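Local coordinates for penaeus monodon metallodensovirus major capsid protein (Penaeus monodon metallodensovirus, PDB 6WH7) that builds the icosahedral shell of a shrimp densovirus from sixty copies, probably enclosing the viral genome in the intact virion, at residues T49-Y52 / I53-S56; Y210-Q213 / G214-A217; L318-A321 / N322-L325. One frame throughout, in Å; residues are numbered along the deposited sequence.

In the fold
The three contacts are local bends in a parvoviral capsid subunit. Contacts 1 and 3 are neighbours: their centres lie 16 Å apart, their nearest atoms about 8 Å apart, and both pack on the same second subunit, where R352 touches S56 and is weakly paired with D323. Contact 2 lies far off, 52 Å from contact 1 and 50 Å from contact 3 between centres, on the opposite side of the chain's centre from contact 3. At a subunit interface, however, the Y210 side of contact 2 meets T49 of a neighbouring copy, so the start of contact 1 in one subunit packs on contact 2 of another.

Contact 1. Residues T49-Y52 / I53-S56; sequences TTDY and IALS
D51 reaches forward past I53 to A54, and its carboxylate caps the start of the helix. With CG anti to the backbone N (chi1 -178°), the acid lies beside its own carbonyl carbon and faces the backbone that follows. OD2 accepts from A54 N, 2.7 Å away, a capping bond made on the syn side of the carboxylate. The donor lies 29° out of the carboxylate plane and the N-H...O angle is 144°, so the bond is appreciably bent. The same oxygen is 3.3 Å from A54 CB, close beside the methyl group.

The other oxygen lies beside the I53 side chain: D51 OD1 is 3.7 Å from I53 CB, and the two side chains pass at a slant. I53 carries CG1 beside its own backbone N, which brings this branch to 4.1 Å from D51 OD1. Y52 turns away, its CB alone lying near I53 N. One turn on, S56 OG folds back and donates to I53 O at 2.7 Å, while Y52 O lies 3.6 Å from that hydroxyl. Q164 of the second subunit adds a weak hydrogen bond to S56 OG.

Within the chain, Y52 and L55 rest on Q306. N206 of the second subunit bonds to Y52 N through its side chain, and K65 of a third subunit bonds to D51 O. The capped turn joins strand 47-48 to helix 53-57, just ahead of the long strand 59-75, with two other subunits packed around it.

Contact 2. Residues Y210-Q213 / G214-A217; sequences YWKQ and GDDA
A type II beta turn, K212 to D215, reverses the chain where strand 207-211 gives way to the loop before strand 218-222, and D215 meets K212 through both backbone and side chain. The turn itself is closed by D215 N donating to K212 O at 3.0 Å with an N-H...O angle of 160°. G214 occupies the third position with a positive phi of 92°, as is usual for glycine in a type II turn.

The carboxylate supplies a second link in the reverse sense. D215 CG stands beside its own backbone N, anti to the carbonyl carbon (chi1 -77°), and in this setting OD2 accepts from K212 N at 2.9 Å. The amide approaches from above the carboxylate plane. K212 is therefore gripped at both its N and its O by one residue, an exchange that ties the first residue of the turn to the last. The two side chains lie alongside each other and point the same way, with K212 CB 3.5 Å from D215 OD2. K212 NZ remains 5.4 Å from D215 OD2, too far for contact, though the opposite charges may still attract weakly.

The CB of Q213 is directed away from 214-217, and its OE1 is bonded to T153 OG1 of the same chain. Strand 207-211 is an outer strand of its sheet within the chain; at Y210 a strand of a neighbouring subunit pairs antiparallel with it, continuing the sheet across the interface. W211 packs on L128 and L131 of strand 118-135. Its indole passes D215 in the opposite direction, CD1 lying 3.5 Å from D215 CB, and at the ring edge W211 NE1 donates to D216 O at 2.9 Å.

Contact 3. Residues L318-A321 / N322-L325; sequences LNPA and NDSL
D323 leans back over P320 and N319, and its side chain can be traced atom by atom. CB lies 3.6 Å from P320 O, and CG passes the same carbonyl oxygen at 3.4 Å. With CG anti to its own carbonyl carbon and beside the backbone N (chi1 -71°), the acid is directed back along the preceding loop. The two oxygens then part company. D323 OD1 rests against the pyrrolidine, 3.6 Å from P320 CB, with CG of that ring slightly farther away. D323 OD2 ends 2.8 Å from N319 OD1; both are acceptors, and no hydrogen bond joins them. The amide plane of N319 is turned 54° from that of the carboxylate.

OD2 has its principal partner elsewhere in the chain: K117 NZ forms a salt bridge with it and a weak hydrogen bond to N319 OD1. The lysine thus gathers the two side-chain oxygens, and its positive charge would be expected to favour a charged carboxylate. R352 of the second subunit adds only a long, weak ion pair to D323 OD1.

N322, two residues after the proline, brings its OD1 to 3.1 Å from P320 CB. S324, meanwhile, turns to the backbone: OG donates to A321 O at 3.0 Å, in the carbonyl plane, with a C=O...donor angle of 152°. A321 O also receives a weak bond from S324 N at 3.4 Å, so one carbonyl takes both donors of the serine. L325 N donates to N322 O at 2.9 Å, repeating the three-residue spacing. Serine hydroxyls often bond back to a carbonyl one turn earlier in helices; here the bond accompanies the first turn of helix 323-326, reached through a short proline-containing link from helix 312-318.

Contact 1. Residues T49-Y52 / I53-S56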
loop_
_atom_site.group_PDB
_atom_site.type_symbol
_atom_site.label_atom_id
_atom_site.label_comp_id
_atom_site.label_asym_id
_atom_site.label_seq_id
_atom_site.Cartn_x
_atom_site.Cartn_y
_atom_site.Cartn_z
ATOM N N THR A 49 83.594 22.888 -16.741
ATOM C CA THR A 49 83.488 24.226 -17.289
ATOM C C THR A 49 82.214 24.384 -18.111
ATOM O O THR A 49 81.549 23.413 -18.474
ATOM C CB THR A 49 84.704 24.534 -18.150
ATOM O OG1 THR A 49 84.783 23.583 -19.214
ATOM C CG2 THR A 49 85.956 24.440 -17.326
ATOM N N THR A 50 81.864 25.639 -18.381
ATOM C CA THR A 50 80.679 25.932 -19.168
ATOM C C THR A 50 80.814 25.384 -20.583
ATOM O O THR A 50 81.911 25.170 -21.101
ATOM C CB THR A 50 80.427 27.435 -19.240
ATOM O OG1 THR A 50 81.566 28.083 -19.816
ATOM C CG2 THR A 50 80.169 27.999 -17.866
ATOM N N ASP A 51 79.667 25.166 -21.210
ATOM C CA ASP A 51 79.617 24.635 -22.561
ATOM C C ASP A 51 79.908 25.735 -23.569
ATOM O O ASP A 51 79.275 26.792 -23.544
ATOM C CB ASP A 51 78.244 24.027 -22.825
ATOM C CG ASP A 51 78.130 23.422 -24.196
ATOM O OD1 ASP A 51 78.806 22.406 -24.457
ATOM O OD2 ASP A 51 77.359 23.957 -25.015
ATOM N N TYR A 52 80.875 25.493 -24.448
ATOM C CA TYR A 52 81.130 26.381 -25.570
ATOM C C TYR A 52 80.469 25.928 -26.861
ATOM O O TYR A 52 80.567 26.635 -27.865
ATOM C CB TYR A 52 82.630 26.534 -25.816
ATOM C CG TYR A 52 83.368 27.303 -24.758
ATOM C CD1 TYR A 52 82.741 28.306 -24.047
ATOM C CD2 TYR A 52 84.710 27.083 -24.530
ATOM C CE1 TYR A 52 83.411 29.026 -23.103
ATOM C CE2 TYR A 52 85.391 27.806 -23.594
ATOM C CZ TYR A 52 84.735 28.779 -22.882
ATOM O OH TYR A 52 85.404 29.508 -21.938
ATOM N N ILE A 53 79.809 24.774 -26.873
ATOM C CA ILE A 53 79.225 24.297 -28.118
ATOM C C ILE A 53 77.909 24.995 -28.412
ATOM O O ILE A 53 77.626 25.334 -29.563
ATOM C CB ILE A 53 79.059 22.770 -28.088
ATOM C CG1 ILE A 53 80.411 22.085 -28.188
ATOM C CG2 ILE A 53 78.166 22.305 -29.211
ATOM C CD1 ILE A 53 80.319 20.598 -28.055
ATOM N N ALA A 54 77.096 25.234 -27.381
ATOM C CA ALA A 54 75.732 25.709 -27.597
ATOM C C ALA A 54 75.699 26.989 -28.415
ATOM O O ALA A 54 74.881 27.126 -29.328
ATOM C CB ALA A 54 75.036 25.919 -26.258
ATOM N N LEU A 55 76.580 27.937 -28.108
ATOM C CA LEU A 55 76.587 29.206 -28.819
ATOM C C LEU A 55 77.205 29.113 -30.202
ATOM O O LEU A 55 76.869 29.923 -31.067
ATOM C CB LEU A 55 77.324 30.260 -28.004
ATOM C CG LEU A 55 76.619 30.780 -26.761
ATOM C CD1 LEU A 55 77.574 31.610 -25.957
ATOM C CD2 LEU A 55 75.451 31.627 -27.190
ATOM N N SER A 56 78.110 28.171 -30.433
ATOM C CA SER A 56 78.640 28.001 -31.774
ATOM C C SER A 56 77.643 27.329 -32.699
ATOM O O SER A 56 77.767 27.458 -33.919
ATOM C CB SER A 56 79.931 27.191 -31.737
ATOM O OG SER A 56 79.680 25.875 -31.287
#

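Contact 2. Residues Y210-Q213 / G214-A217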
loop_
_atom_site.group_PDB
_atom_site.type_symbol
_atom_site.label_atom_id
_atom_site.label_comp_id
_atom_site.label_asym_id
_atom_site.label_seq_id
_atom_site.Cartn_x
_atom_site.Cartn_y
_atom_site.Cartn_z
ATOM N N TYR A 210 49.737 32.722 -68.280
ATOM C CA TYR A 210 49.445 33.922 -69.046
ATOM C C TYR A 210 49.031 34.979 -68.043
ATOM O O TYR A 210 47.976 34.873 -67.417
ATOM C CB TYR A 210 48.360 33.707 -70.096
ATOM C CG TYR A 210 48.690 32.695 -71.159
ATOM C CD1 TYR A 210 49.981 32.269 -71.360
ATOM C CD2 TYR A 210 47.734 32.292 -72.061
ATOM C CE1 TYR A 210 50.289 31.373 -72.347
ATOM C CE2 TYR A 210 48.032 31.407 -73.071
ATOM C CZ TYR A 210 49.312 30.953 -73.211
ATOM O OH TYR A 210 49.621 30.071 -74.214
ATOM N N TRP A 211 49.859 35.995 -67.894
ATOM C CA TRP A 211 49.737 36.933 -66.797
ATOM C C TRP A 211 49.326 38.275 -67.368
ATOM O O TRP A 211 49.974 38.797 -68.276
ATOM C CB TRP A 211 51.041 36.980 -66.007
ATOM C CG TRP A 211 51.062 37.865 -64.825
ATOM C CD1 TRP A 211 50.246 37.800 -63.749
ATOM C CD2 TRP A 211 52.089 38.796 -64.484
ATOM N NE1 TRP A 211 50.618 38.716 -62.806
ATOM C CE2 TRP A 211 51.763 39.331 -63.231
ATOM C CE3 TRP A 211 53.237 39.259 -65.133
ATOM C CZ2 TRP A 211 52.533 40.308 -62.620
ATOM C CZ3 TRP A 211 53.997 40.219 -64.521
ATOM C CH2 TRP A 211 53.646 40.741 -63.282
ATOM N N LYS A 212 48.233 38.810 -66.850
ATOM C CA LYS A 212 47.533 39.927 -67.448
ATOM C C LYS A 212 47.588 41.109 -66.499
ATOM O O LYS A 212 47.866 40.957 -65.310
ATOM C CB LYS A 212 46.084 39.550 -67.745
ATOM C CG LYS A 212 45.940 38.451 -68.771
ATOM C CD LYS A 212 44.496 38.149 -69.063
ATOM C CE LYS A 212 44.356 37.183 -70.230
ATOM N NZ LYS A 212 44.731 35.783 -69.885
ATOM N N GLN A 213 47.370 42.299 -67.043
ATOM C CA GLN A 213 47.217 43.462 -66.189
ATOM C C GLN A 213 46.079 43.225 -65.213
ATOM O O GLN A 213 45.000 42.770 -65.598
ATOM C CB GLN A 213 46.943 44.712 -67.012
ATOM C CG GLN A 213 48.081 45.171 -67.875
ATOM C CD GLN A 213 47.731 46.437 -68.606
ATOM O OE1 GLN A 213 46.560 46.726 -68.822
ATOM N NE2 GLN A 213 48.734 47.215 -68.971
ATOM N N GLY A 214 46.323 43.518 -63.947
ATOM C CA GLY A 214 45.339 43.314 -62.923
ATOM C C GLY A 214 45.402 41.969 -62.244
ATOM O O GLY A 214 44.787 41.801 -61.189
ATOM N N ASP A 215 46.117 41.006 -62.814
ATOM C CA ASP A 215 46.287 39.733 -62.142
ATOM C C ASP A 215 47.133 39.898 -60.890
ATOM O O ASP A 215 47.911 40.841 -60.746
ATOM C CB ASP A 215 46.933 38.701 -63.059
ATOM C CG ASP A 215 45.973 38.137 -64.070
ATOM O OD1 ASP A 215 44.756 38.349 -63.919
ATOM O OD2 ASP A 215 46.431 37.450 -65.002
ATOM N N ASP A 216 46.970 38.951 -59.977
ATOM C CA ASP A 216 47.747 38.942 -58.755
ATOM C C ASP A 216 49.211 38.673 -59.069
ATOM O O ASP A 216 49.566 38.183 -60.141
ATOM C CB ASP A 216 47.206 37.889 -57.794
ATOM C CG ASP A 216 45.836 38.244 -57.258
ATOM O OD1 ASP A 216 45.447 39.425 -57.349
ATOM O OD2 ASP A 216 45.139 37.336 -56.755
ATOM N N ALA A 217 50.068 39.020 -58.118
ATOM C CA ALA A 217 51.499 38.884 -58.320
ATOM C C ALA A 217 51.889 37.423 -58.487
ATOM O O ALA A 217 51.224 36.515 -57.985
ATOM C CB ALA A 217 52.258 39.494 -57.149
#

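Contact 3. Residues L318-A321 / N322-L325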
loop_
_atom_site.group_PDB
_atom_site.type_symbol
_atom_site.label_atom_id
_atom_site.label_comp_id
_atom_site.label_asym_id
_atom_site.label_seq_id
_atom_site.Cartn_x
_atom_site.Cartn_y
_atom_site.Cartn_z
ATOM N N LEU A 318 93.854 27.914 -33.964
ATOM C CA LEU A 318 92.912 27.019 -33.311
ATOM C C LEU A 318 91.615 26.841 -34.081
ATOM O O LEU A 318 90.692 26.208 -33.563
ATOM C CB LEU A 318 92.610 27.516 -31.903
ATOM C CG LEU A 318 93.523 27.032 -30.783
ATOM C CD1 LEU A 318 94.957 27.428 -31.012
ATOM C CD2 LEU A 318 93.033 27.655 -29.519
ATOM N N ASN A 319 91.506 27.407 -35.275
ATOM C CA ASN A 319 90.362 27.120 -36.123
ATOM C C ASN A 319 90.223 25.610 -36.291
ATOM O O ASN A 319 91.219 24.933 -36.575
ATOM C CB ASN A 319 90.522 27.776 -37.492
ATOM C CG ASN A 319 89.252 27.723 -38.307
ATOM O OD1 ASN A 319 88.154 27.812 -37.769
ATOM N ND2 ASN A 319 89.394 27.551 -39.612
ATOM N N PRO A 320 89.032 25.050 -36.106
ATOM C CA PRO A 320 88.873 23.605 -36.261
ATOM C C PRO A 320 89.182 23.168 -37.678
ATOM O O PRO A 320 88.810 23.829 -38.646
ATOM C CB PRO A 320 87.402 23.380 -35.919
ATOM C CG PRO A 320 87.035 24.508 -35.090
ATOM C CD PRO A 320 87.806 25.672 -35.592
ATOM N N ALA A 321 89.881 22.046 -37.796
ATOM C CA ALA A 321 90.089 21.466 -39.108
ATOM C C ALA A 321 88.853 20.750 -39.617
ATOM O O ALA A 321 88.721 20.560 -40.829
ATOM C CB ALA A 321 91.269 20.503 -39.087
ATOM N N ASN A 322 87.937 20.376 -38.734
ATOM C CA ASN A 322 86.721 19.700 -39.153
ATOM C C ASN A 322 85.650 20.669 -39.604
ATOM O O ASN A 322 84.514 20.249 -39.831
ATOM C CB ASN A 322 86.190 18.790 -38.046
ATOM C CG ASN A 322 85.759 19.541 -36.820
ATOM O OD1 ASN A 322 86.027 20.722 -36.677
ATOM N ND2 ASN A 322 85.108 18.843 -35.905
ATOM N N ASP A 323 85.969 21.962 -39.686
ATOM C CA ASP A 323 85.132 22.872 -40.455
ATOM C C ASP A 323 84.910 22.348 -41.858
ATOM O O ASP A 323 83.840 22.550 -42.436
ATOM C CB ASP A 323 85.764 24.257 -40.517
ATOM C CG ASP A 323 85.706 24.978 -39.203
ATOM O OD1 ASP A 323 84.950 24.542 -38.312
ATOM O OD2 ASP A 323 86.407 25.994 -39.061
ATOM N N SER A 324 85.900 21.654 -42.418
ATOM C CA SER A 324 85.746 21.034 -43.724
ATOM C C SER A 324 84.607 20.033 -43.762
ATOM O O SER A 324 84.196 19.630 -44.851
ATOM C CB SER A 324 87.040 20.342 -44.123
ATOM O OG SER A 324 87.338 19.292 -43.226
ATOM N N LEU A 325 84.093 19.622 -42.610
ATOM C CA LEU A 325 82.946 18.729 -42.582
ATOM C C LEU A 325 81.641 19.472 -42.808
ATOM O O LEU A 325 80.741 18.948 -43.462
ATOM C CB LEU A 325 82.908 17.975 -41.257
ATOM C CG LEU A 325 83.574 16.604 -41.180
ATOM C CD1 LEU A 325 84.992 16.685 -41.605
ATOM C CD2 LEU A 325 83.512 16.109 -39.758
#